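Disulfide isomerase DsbG N-terminal domain-containing protein (Helicobacter pylori, PDB 3TDG) probably acts as a thiol-disulfide oxidoreductase of the DsbG type, working as a reductase through a thioredoxin-fold domain. Local coordinates at residues 155-160 with 220-225; 163-168 with 258-263; 192-197 with 239-244; 183-188 with 247-252. All blocks are in the same frame, centred on the assembly; numbering follows the deposited sequence.

Contact 1. Residues 155-160 with 220-225; sequences SDPMCP and KIYSTQ
Tyr-222, at the end of helix 211-222, lies against the turn of Ser-155, Asp-156 and Pro-157 that leads from a central strand of the thioredoxin fold into the helix with the probable CxxC site. Pro-157 sits over one face of the phenol: its CA is 3.6 Å from the ring centroid, 14° off the normal, a CH-pi contact. The pyrrolidine widens the cover, CB of Pro-157 resting 3.6 Å from CE2 of Tyr-222. At the ring's edge, near its plane, Ser-155 meets the phenol oxygen in a short hydrogen bond of 2.6 Å between OG and OH. The serine OG lies opposite its own backbone N (chi1 -178°), which turns it to the tyrosine. The ring is thus fixed by an apolar face and a polar end, and helix 211-222 is joined to the strand end. Beyond this shell, Leu-166 packs on the tyrosine from helix 160-167, and Met-180 and Val-182 touch it from strand 177-182. The turn itself is of type I, from Asp-156 to Cys-159, the residue that N-caps the helix. Asp-156 is held by Ser-190 OG and by the backbone N atoms of Trp-185 and Leu-186. It also closes an Asx turn, in which Met-158 N donates to the anti lone pair of Asp-156 OD2 over 2.9 Å.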
# COMPACT_ATOMS: atom_id res chain seq x y z
N SER A 155 7.21 7.02 -28.69
CA SER A 155 7.23 6.33 -29.97
C SER A 155 8.43 5.37 -30.07
O SER A 155 9.55 5.72 -29.67
CB SER A 155 7.28 7.35 -31.10
OG SER A 155 7.26 6.72 -32.38
N ASP A 156 8.17 4.17 -30.59
CA ASP A 156 9.19 3.14 -30.78
C ASP A 156 9.43 3.03 -32.29
O ASP A 156 8.49 2.93 -33.07
CB ASP A 156 8.70 1.81 -30.20
CG ASP A 156 9.79 0.73 -30.17
OD1 ASP A 156 10.22 0.37 -29.05
OD2 ASP A 156 10.20 0.24 -31.26
N PRO A 157 10.71 3.08 -32.72
CA PRO A 157 11.02 3.05 -34.15
C PRO A 157 10.84 1.67 -34.84
O PRO A 157 10.97 1.61 -36.07
CB PRO A 157 12.47 3.53 -34.21
CG PRO A 157 13.04 3.31 -32.86
CD PRO A 157 11.92 3.04 -31.88
N MET A 158 10.56 0.61 -34.08
CA MET A 158 10.25 -0.71 -34.65
C MET A 158 8.76 -1.05 -34.57
O MET A 158 8.37 -2.21 -34.64
CB MET A 158 11.08 -1.83 -33.98
CG MET A 158 12.61 -1.79 -34.25
SD MET A 158 13.13 -1.71 -35.99
CE MET A 158 12.96 -3.43 -36.49
N CYS A 159 7.92 -0.04 -34.41
CA CYS A 159 6.51 -0.29 -34.18
C CYS A 159 5.73 0.24 -35.37
O CYS A 159 5.80 1.43 -35.66
CB CYS A 159 6.09 0.37 -32.86
SG CYS A 159 4.32 0.47 -32.54
N PRO A 160 5.01 -0.64 -36.10
CA PRO A 160 4.21 -0.17 -37.23
C PRO A 160 3.19 0.89 -36.88
O PRO A 160 2.97 1.81 -37.65
CB PRO A 160 3.53 -1.45 -37.72
CG PRO A 160 4.59 -2.50 -37.46
CD PRO A 160 5.10 -2.11 -36.09
N LYS A 220 13.92 8.38 -42.25
CA LYS A 220 15.02 7.53 -42.71
C LYS A 220 15.16 6.32 -41.76
O LYS A 220 15.17 5.17 -42.22
CB LYS A 220 16.33 8.34 -42.82
CG LYS A 220 17.57 7.51 -43.25
CD LYS A 220 18.87 8.35 -43.28
CE LYS A 220 19.50 8.50 -41.89
NZ LYS A 220 20.67 9.44 -41.87
N ILE A 221 15.25 6.57 -40.45
CA ILE A 221 15.56 5.49 -39.50
C ILE A 221 14.34 4.63 -39.13
O ILE A 221 14.48 3.42 -38.88
CB ILE A 221 16.32 6.03 -38.22
CG1 ILE A 221 17.70 6.56 -38.62
CG2 ILE A 221 16.46 4.94 -37.16
CD1 ILE A 221 18.38 7.45 -37.59
N TYR A 222 13.15 5.24 -39.13
CA TYR A 222 11.91 4.51 -38.86
C TYR A 222 11.55 3.53 -40.00
O TYR A 222 10.88 2.52 -39.78
CB TYR A 222 10.75 5.48 -38.61
CG TYR A 222 10.51 5.83 -37.14
CD1 TYR A 222 9.31 5.50 -36.53
CD2 TYR A 222 11.49 6.48 -36.38
CE1 TYR A 222 9.06 5.82 -35.19
CE2 TYR A 222 11.26 6.80 -35.02
CZ TYR A 222 10.03 6.46 -34.45
OH TYR A 222 9.78 6.74 -33.14
N SER A 223 12.01 3.84 -41.21
CA SER A 223 11.75 3.00 -42.38
C SER A 223 12.07 1.55 -42.06
O SER A 223 13.13 1.22 -41.55
CB SER A 223 12.57 3.47 -43.59
OG SER A 223 12.44 2.55 -44.65
N THR A 224 11.12 0.68 -42.38
CA THR A 224 11.31 -0.76 -42.26
C THR A 224 12.50 -1.30 -43.05
O THR A 224 13.09 -2.31 -42.68
CB THR A 224 10.01 -1.49 -42.69
OG1 THR A 224 8.90 -1.00 -41.91
CG2 THR A 224 10.11 -2.98 -42.47
N GLN A 225 12.87 -0.62 -44.13
CA GLN A 225 14.00 -1.05 -44.97
C GLN A 225 15.35 -0.54 -44.47
O GLN A 225 16.39 -0.96 -44.99
CB GLN A 225 13.78 -0.65 -46.43
CG GLN A 225 12.61 -1.39 -47.10
CD GLN A 225 11.25 -0.91 -46.60
OE1 GLN A 225 11.01 0.29 -46.44
NE2 GLN A 225 10.35 -1.86 -46.35
O HOH W 1 11.49 0.57 -38.50

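Contact 2. Residues 163-168 with 258-263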
# COMPACT_ATOMS: atom_id res chain seq x y z
N GLN A 163 5.08 4.01 -36.74
CA GLN A 163 5.39 4.41 -38.12
C GLN A 163 4.21 5.14 -38.76
O GLN A 163 4.41 6.15 -39.44
CB GLN A 163 5.75 3.20 -38.97
CG GLN A 163 7.14 2.66 -38.77
CD GLN A 163 7.37 1.43 -39.63
OE1 GLN A 163 6.69 0.42 -39.44
NE2 GLN A 163 8.28 1.53 -40.59
N LYS A 164 3.00 4.63 -38.53
CA LYS A 164 1.77 5.29 -38.99
C LYS A 164 1.60 6.64 -38.31
O LYS A 164 1.32 7.65 -38.97
CB LYS A 164 0.55 4.38 -38.74
CG LYS A 164 -0.79 5.14 -38.63
CD LYS A 164 -1.95 4.14 -38.54
CE LYS A 164 -2.91 4.48 -37.41
NZ LYS A 164 -3.19 3.24 -36.65
N GLU A 165 1.74 6.67 -36.99
CA GLU A 165 1.73 7.92 -36.25
C GLU A 165 2.77 8.92 -36.80
O GLU A 165 2.48 10.11 -36.95
CB GLU A 165 1.92 7.67 -34.75
CG GLU A 165 1.99 8.95 -33.89
CD GLU A 165 0.72 9.81 -33.96
OE1 GLU A 165 -0.39 9.26 -33.96
OE2 GLU A 165 0.84 11.06 -33.99
N LEU A 166 3.96 8.44 -37.14
CA LEU A 166 4.99 9.31 -37.71
C LEU A 166 4.54 10.05 -39.00
O LEU A 166 4.93 11.19 -39.22
CB LEU A 166 6.29 8.55 -37.93
CG LEU A 166 7.49 9.35 -38.48
CD1 LEU A 166 7.85 10.52 -37.55
CD2 LEU A 166 8.67 8.45 -38.73
N THR A 167 3.69 9.42 -39.82
CA THR A 167 3.19 10.07 -41.05
C THR A 167 2.31 11.29 -40.75
O THR A 167 2.14 12.17 -41.60
CB THR A 167 2.42 9.08 -41.98
OG1 THR A 167 1.20 8.66 -41.35
CG2 THR A 167 3.26 7.85 -42.31
N LYS A 168 1.77 11.35 -39.53
CA LYS A 168 0.89 12.45 -39.12
C LYS A 168 1.64 13.61 -38.48
O LYS A 168 1.02 14.61 -38.09
CB LYS A 168 -0.16 11.93 -38.13
CG LYS A 168 -0.86 10.66 -38.60
CD LYS A 168 -1.98 10.25 -37.69
CE LYS A 168 -2.66 8.99 -38.23
NZ LYS A 168 -3.79 8.55 -37.36
N PRO A 258 2.04 4.03 -29.92
CA PRO A 258 2.41 5.42 -29.64
C PRO A 258 1.54 5.97 -28.51
O PRO A 258 0.33 5.74 -28.49
CB PRO A 258 2.13 6.14 -30.96
CG PRO A 258 1.15 5.26 -31.70
CD PRO A 258 1.42 3.86 -31.25
N PHE A 259 2.16 6.68 -27.57
CA PHE A 259 1.44 7.33 -26.49
C PHE A 259 1.50 8.84 -26.72
O PHE A 259 2.59 9.43 -26.77
CB PHE A 259 2.07 6.94 -25.16
CG PHE A 259 1.37 7.51 -23.95
CD1 PHE A 259 0.46 6.75 -23.24
CD2 PHE A 259 1.66 8.81 -23.52
CE1 PHE A 259 -0.19 7.26 -22.11
CE2 PHE A 259 1.02 9.34 -22.39
CZ PHE A 259 0.09 8.57 -21.69
N LEU A 260 0.34 9.48 -26.88
CA LEU A 260 0.31 10.93 -27.03
C LEU A 260 -0.19 11.59 -25.74
O LEU A 260 -1.09 11.07 -25.06
CB LEU A 260 -0.54 11.34 -28.23
CG LEU A 260 0.04 11.17 -29.63
CD1 LEU A 260 0.34 9.70 -29.98
CD2 LEU A 260 -0.94 11.75 -30.66
N TYR A 261 0.40 12.73 -25.39
CA TYR A 261 0.02 13.45 -24.18
C TYR A 261 0.13 14.94 -24.40
O TYR A 261 1.23 15.47 -24.68
CB TYR A 261 0.87 12.99 -22.99
CG TYR A 261 0.57 13.69 -21.67
CD1 TYR A 261 -0.70 13.62 -21.07
CD2 TYR A 261 1.57 14.41 -21.01
CE1 TYR A 261 -0.97 14.27 -19.85
CE2 TYR A 261 1.32 15.05 -19.80
CZ TYR A 261 0.06 14.98 -19.22
OH TYR A 261 -0.17 15.63 -18.02
N HIS A 262 -1.02 15.62 -24.34
CA HIS A 262 -1.06 17.09 -24.34
C HIS A 262 -0.63 17.58 -22.97
O HIS A 262 -1.28 17.27 -21.98
CB HIS A 262 -2.46 17.60 -24.69
CG HIS A 262 -2.82 17.41 -26.13
ND1 HIS A 262 -2.44 18.30 -27.11
CD2 HIS A 262 -3.50 16.42 -26.76
CE1 HIS A 262 -2.87 17.88 -28.28
NE2 HIS A 262 -3.51 16.74 -28.10
N TYR A 263 0.47 18.32 -22.93
CA TYR A 263 1.01 18.89 -21.70
C TYR A 263 0.56 20.35 -21.55
O TYR A 263 -0.62 20.67 -21.74
CB TYR A 263 2.54 18.83 -21.71
CG TYR A 263 3.23 19.20 -20.40
CD1 TYR A 263 3.97 18.24 -19.69
CD2 TYR A 263 3.18 20.51 -19.89
CE1 TYR A 263 4.62 18.57 -18.50
CE2 TYR A 263 3.82 20.85 -18.69
CZ TYR A 263 4.54 19.87 -18.00
OH TYR A 263 5.19 20.17 -16.82
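Glu-165 reaches from helix 160-167 to Pro-258, just before the edge strand 259-262, and to Leu-260 within it. Its side chain serves both with different parts. The first carbons meet the proline: CB of Glu-165 is 4.0 Å from CG of Pro-258, and CG of Glu-165 is 4.1 Å from the proline CB. CG extends trans to the main-chain N (chi1 177°), and a bend at chi2 of 60° then turns the carboxylate toward the leucine. There the approach is from opposite directions, with Leu-260 CD2 3.8 Å from Glu-165 OE2 and Leu-260 CD1 4.0 Å from Glu-165 CD. Leu-260 sends CG away from its carbonyl carbon (chi1 -76°), and both methyls face the carboxyl group. No hydrogen bond passes between the segments, and the touch is light, at the surface. OE2 of the glutamate instead takes a weak hydrogen bond from His-172 NE2, while Ile-153 of the adjoining central strand also touches the Glu-165 side chain. Within 163-168, Thr-167 OG1 donates to Lys-164 O over 2.6 Å, in the carbonyl plane and on a lone pair. Pro-258 follows a cis peptide bond, and its ring also touches His-161 and Cys-162. A cis-proline beside the start of the CxxC helix is a hallmark of the thioredoxin fold, and this contact joins that helix to the strand which the cis-proline introduces.

Contact 3. Residues 192-197 with 239-244; sequences KKAALI and TKVENT
Val-241 of helix 235-249 pushes its two methyls against Ala-194 and Ala-195 of helix 188-206, and the contact between the two segments rests on this one branched side chain. CG1 of Val-241 is 3.6 Å from CB of Ala-194, and CG2 is 3.9 Å from the same methyl, so the alanine CB meets both branches. CG2 also lies against the helix backbone, 3.6 Å from Ala-195 N, and more loosely against Ala-195 CB at 4.3 Å. The torsion of Val-241 (chi1 165°) sets CG1 across from its own N and CG2 across from its carbonyl carbon, spreading the fork over the neighbouring turn. Two small residues let the backbones come close, with CA of Ala-195 and CA of Val-241 6.1 Å apart. No hydrogen bond joins the two segments; their backbone bonds stay inside each helix. Lys-240 O is gripped twice, by Thr-244 N at 2.9 Å and by Thr-244 OG1 at 2.7 Å, the two donors arriving from opposite faces of the carbonyl plane. The hydroxyl sits 37° out of that plane. Charged ends are held by partners farther out: Lys-240 NZ forms a salt bridge with Asp-134, and Lys-192 NZ binds Gln-231 O. On helix 188-206, Ile-197 packs on Leu-218, Ile-221 and Tyr-222 of helix 211-222, and Lys-193 NZ bonds Ile-221 O. Helix 188-206 is therefore shared, meeting helix 235-249 through its alanines and helix 211-222 through these neighbouring residues.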
# COMPACT_ATOMS: atom_id res chain seq x y z
N LYS A 192 18.53 0.09 -30.42
CA LYS A 192 19.58 0.46 -31.36
C LYS A 192 19.16 1.60 -32.27
O LYS A 192 19.92 2.55 -32.48
CB LYS A 192 19.97 -0.78 -32.18
CG LYS A 192 21.10 -0.56 -33.13
CD LYS A 192 21.79 -1.90 -33.48
CE LYS A 192 22.53 -1.80 -34.81
NZ LYS A 192 23.28 -0.49 -34.97
N LYS A 193 17.96 1.53 -32.82
CA LYS A 193 17.46 2.64 -33.61
C LYS A 193 17.29 3.91 -32.77
O LYS A 193 17.64 4.99 -33.21
CB LYS A 193 16.16 2.25 -34.32
CG LYS A 193 16.39 1.36 -35.56
CD LYS A 193 15.18 1.38 -36.49
CE LYS A 193 15.43 0.50 -37.76
NZ LYS A 193 14.29 0.61 -38.71
N ALA A 194 16.72 3.78 -31.57
CA ALA A 194 16.61 4.94 -30.67
C ALA A 194 17.98 5.59 -30.41
O ALA A 194 18.11 6.81 -30.45
CB ALA A 194 15.94 4.53 -29.34
N ALA A 195 19.00 4.75 -30.18
CA ALA A 195 20.39 5.23 -30.00
C ALA A 195 20.93 6.02 -31.18
O ALA A 195 21.52 7.09 -31.02
CB ALA A 195 21.35 4.05 -29.65
N LEU A 196 20.72 5.49 -32.39
CA LEU A 196 21.15 6.13 -33.62
C LEU A 196 20.43 7.45 -33.82
O LEU A 196 21.00 8.44 -34.28
CB LEU A 196 20.88 5.20 -34.83
CG LEU A 196 21.66 3.87 -34.91
CD1 LEU A 196 21.10 2.91 -36.01
CD2 LEU A 196 23.15 4.11 -35.14
N ILE A 197 19.14 7.46 -33.48
CA ILE A 197 18.37 8.69 -33.52
C ILE A 197 18.96 9.75 -32.56
O ILE A 197 19.08 10.92 -32.94
CB ILE A 197 16.82 8.45 -33.33
CG1 ILE A 197 16.19 7.95 -34.64
CG2 ILE A 197 16.10 9.77 -32.93
CD1 ILE A 197 14.91 7.12 -34.48
N THR A 239 22.90 2.77 -23.67
CA THR A 239 22.64 2.75 -22.23
C THR A 239 21.71 3.89 -21.78
O THR A 239 20.81 3.67 -20.97
CB THR A 239 23.97 2.81 -21.43
OG1 THR A 239 24.85 1.80 -21.92
CG2 THR A 239 23.72 2.58 -19.93
N LYS A 240 21.93 5.09 -22.31
CA LYS A 240 21.06 6.23 -22.05
C LYS A 240 19.62 5.94 -22.53
O LYS A 240 18.64 6.21 -21.81
CB LYS A 240 21.60 7.48 -22.74
CG LYS A 240 20.88 8.73 -22.33
CD LYS A 240 21.23 9.92 -23.19
CE LYS A 240 21.01 11.19 -22.39
NZ LYS A 240 21.09 12.43 -23.21
N VAL A 241 19.51 5.38 -23.74
CA VAL A 241 18.22 4.90 -24.26
C VAL A 241 17.58 3.88 -23.31
O VAL A 241 16.39 4.00 -22.98
CB VAL A 241 18.35 4.32 -25.70
CG1 VAL A 241 17.11 3.51 -26.09
CG2 VAL A 241 18.59 5.45 -26.70
N GLU A 242 18.36 2.87 -22.90
CA GLU A 242 17.84 1.81 -22.04
C GLU A 242 17.34 2.35 -20.70
O GLU A 242 16.28 1.96 -20.25
CB GLU A 242 18.86 0.67 -21.82
CG GLU A 242 19.09 -0.20 -23.08
CD GLU A 242 20.24 -1.20 -22.94
OE1 GLU A 242 20.36 -2.08 -23.82
OE2 GLU A 242 21.03 -1.12 -21.97
N ASN A 243 18.10 3.27 -20.09
CA ASN A 243 17.72 3.90 -18.81
C ASN A 243 16.53 4.84 -18.93
O ASN A 243 15.63 4.81 -18.09
CB ASN A 243 18.91 4.67 -18.19
CG ASN A 243 20.08 3.75 -17.80
OD1 ASN A 243 19.99 2.52 -17.85
ND2 ASN A 243 21.20 4.36 -17.42
N THR A 244 16.53 5.68 -19.96
CA THR A 244 15.42 6.59 -20.18
C THR A 244 14.10 5.82 -20.41
O THR A 244 13.06 6.16 -19.83
CB THR A 244 15.71 7.55 -21.35
OG1 THR A 244 16.98 8.19 -21.14
CG2 THR A 244 14.64 8.63 -21.47

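Contact 4. Residues 183-188 with 247-252; sequences VGWLGV and KIFESG
Val-183 and Trp-185, in the loop that follows strand 177-182, run past Ile-248 and Phe-249 in the C-terminal part of helix 235-249 with the backbones well separated: CA of Trp-185 and CA of Phe-249 are 8.4 Å apart, and the space is bridged by side chains. In 183-188, Gly-187 is the N-cap of helix 188-206, which starts at Val-188; in 247-252, Gly-252 has a positive phi of 83° that suits a residue without CB. The main event is an offset stack. The six-membered ring of Trp-185 and the ring of Phe-249 lie nearly parallel, planes at 3°, with centroids 3.8 Å apart; CE3 of Trp-185 is 3.6 Å from CG of Phe-249. The tryptophan's CG points opposite its N (chi1 163°), carrying the indole over the phenyl. The other face of Phe-249 is backed by CG2 of its neighbour Ile-248, and its edge is met by Val-183, CG2 lying 3.9 Å from CE2 of Phe-249. The second valine methyl, CG1, reaches CD1 of Ile-248 at 3.7 Å. Val-154 of the central strand also touches Val-183 and Phe-249, and Gly-184 N bonds Thr-245 OG1. With no hydrogen bond between the segments, the contact probably rests on dispersion between the stacked rings and on burial of Phe-249 and the aliphatic groups, with Trp-185 at the exposed side.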
# COMPACT_ATOMS: atom_id res chain seq x y z
N VAL A 183 11.79 5.79 -27.92
CA VAL A 183 12.19 4.83 -26.91
C VAL A 183 12.69 3.52 -27.53
O VAL A 183 12.39 3.21 -28.69
CB VAL A 183 11.05 4.52 -25.93
CG1 VAL A 183 10.68 5.78 -25.12
CG2 VAL A 183 9.81 3.97 -26.70
N GLY A 184 13.44 2.76 -26.74
CA GLY A 184 13.90 1.42 -27.12
C GLY A 184 13.08 0.38 -26.39
O GLY A 184 13.63 -0.40 -25.63
N TRP A 185 11.76 0.36 -26.63
CA TRP A 185 10.80 -0.36 -25.78
C TRP A 185 10.48 -1.79 -26.24
O TRP A 185 10.32 -2.70 -25.41
CB TRP A 185 9.53 0.51 -25.66
CG TRP A 185 8.17 -0.07 -25.16
CD1 TRP A 185 6.98 -0.04 -25.84
CD2 TRP A 185 7.87 -0.62 -23.87
NE1 TRP A 185 5.96 -0.58 -25.08
CE2 TRP A 185 6.48 -0.96 -23.87
CE3 TRP A 185 8.63 -0.92 -22.74
CZ2 TRP A 185 5.85 -1.54 -22.77
CZ3 TRP A 185 8.01 -1.50 -21.66
CH2 TRP A 185 6.64 -1.81 -21.68
N LEU A 186 10.42 -2.00 -27.55
CA LEU A 186 9.88 -3.27 -28.06
C LEU A 186 10.91 -4.40 -28.23
O LEU A 186 10.54 -5.56 -28.34
CB LEU A 186 9.04 -3.06 -29.32
CG LEU A 186 7.75 -2.25 -29.08
CD1 LEU A 186 7.03 -2.03 -30.40
CD2 LEU A 186 6.83 -2.91 -28.06
N GLY A 187 12.19 -4.06 -28.21
CA GLY A 187 13.27 -5.06 -28.33
C GLY A 187 14.61 -4.43 -28.63
O GLY A 187 14.78 -3.22 -28.49
N VAL A 188 15.57 -5.24 -29.05
CA VAL A 188 16.95 -4.80 -29.26
C VAL A 188 17.08 -3.80 -30.41
O VAL A 188 17.77 -2.78 -30.29
CB VAL A 188 17.90 -6.02 -29.48
CG1 VAL A 188 19.27 -5.56 -29.98
CG2 VAL A 188 18.03 -6.83 -28.21
N LYS A 247 12.48 4.03 -17.33
CA LYS A 247 11.87 4.97 -16.38
C LYS A 247 10.53 5.53 -16.87
O LYS A 247 9.65 5.88 -16.06
CB LYS A 247 12.83 6.12 -16.07
CG LYS A 247 13.88 5.81 -14.99
CD LYS A 247 14.88 6.97 -14.81
CE LYS A 247 15.88 6.70 -13.70
NZ LYS A 247 17.04 5.90 -14.21
N ILE A 248 10.41 5.67 -18.19
CA ILE A 248 9.14 6.03 -18.79
C ILE A 248 8.09 4.94 -18.52
O ILE A 248 6.98 5.26 -18.14
CB ILE A 248 9.27 6.27 -20.30
CG1 ILE A 248 10.05 7.56 -20.56
CG2 ILE A 248 7.89 6.39 -20.96
CD1 ILE A 248 10.74 7.58 -21.92
N PHE A 249 8.47 3.67 -18.66
CA PHE A 249 7.52 2.56 -18.60
C PHE A 249 7.42 1.87 -17.23
O PHE A 249 6.59 0.99 -17.04
CB PHE A 249 7.81 1.52 -19.70
CG PHE A 249 7.58 2.05 -21.10
CD1 PHE A 249 6.30 2.05 -21.65
CD2 PHE A 249 8.63 2.56 -21.84
CE1 PHE A 249 6.09 2.55 -22.94
CE2 PHE A 249 8.43 3.08 -23.13
CZ PHE A 249 7.16 3.08 -23.68
N GLU A 250 8.26 2.29 -16.29
CA GLU A 250 8.37 1.69 -14.96
C GLU A 250 7.07 1.58 -14.16
O GLU A 250 6.76 0.53 -13.63
CB GLU A 250 9.34 2.53 -14.13
CG GLU A 250 10.17 1.74 -13.19
CD GLU A 250 11.45 2.47 -12.84
OE1 GLU A 250 11.37 3.66 -12.46
OE2 GLU A 250 12.53 1.84 -12.98
N SER A 251 6.33 2.68 -14.06
CA SER A 251 5.17 2.77 -13.17
C SER A 251 3.95 2.07 -13.75
O SER A 251 3.03 1.68 -13.02
CB SER A 251 4.83 4.22 -12.92
OG SER A 251 4.49 4.84 -14.16
N GLY A 252 3.91 1.93 -15.07
CA GLY A 252 2.76 1.32 -15.71
C GLY A 252 1.66 2.32 -15.92
O GLY A 252 0.54 1.96 -16.27

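In the fold
All four contacts lie in the thioredoxin-like domain, far from the N-terminal antiparallel sheet 48-88, and their centres are 11 to 19 Å apart. Along the chain, contact 3 is nested in the loop closed by contact 4, and both are nested in that of contact 2, while contact 1 crosses each of the others. Contacts 3 and 4 share helix 235-249 and touch each other, their centres 11 Å apart. Contact 1 touches the other three, meeting contact 2 where Gln-163 reaches Thr-224. The turn ahead of the probable CxxC site is thus linked both to helices 188-206 and 211-222 and to the strand introduced by the cis-proline.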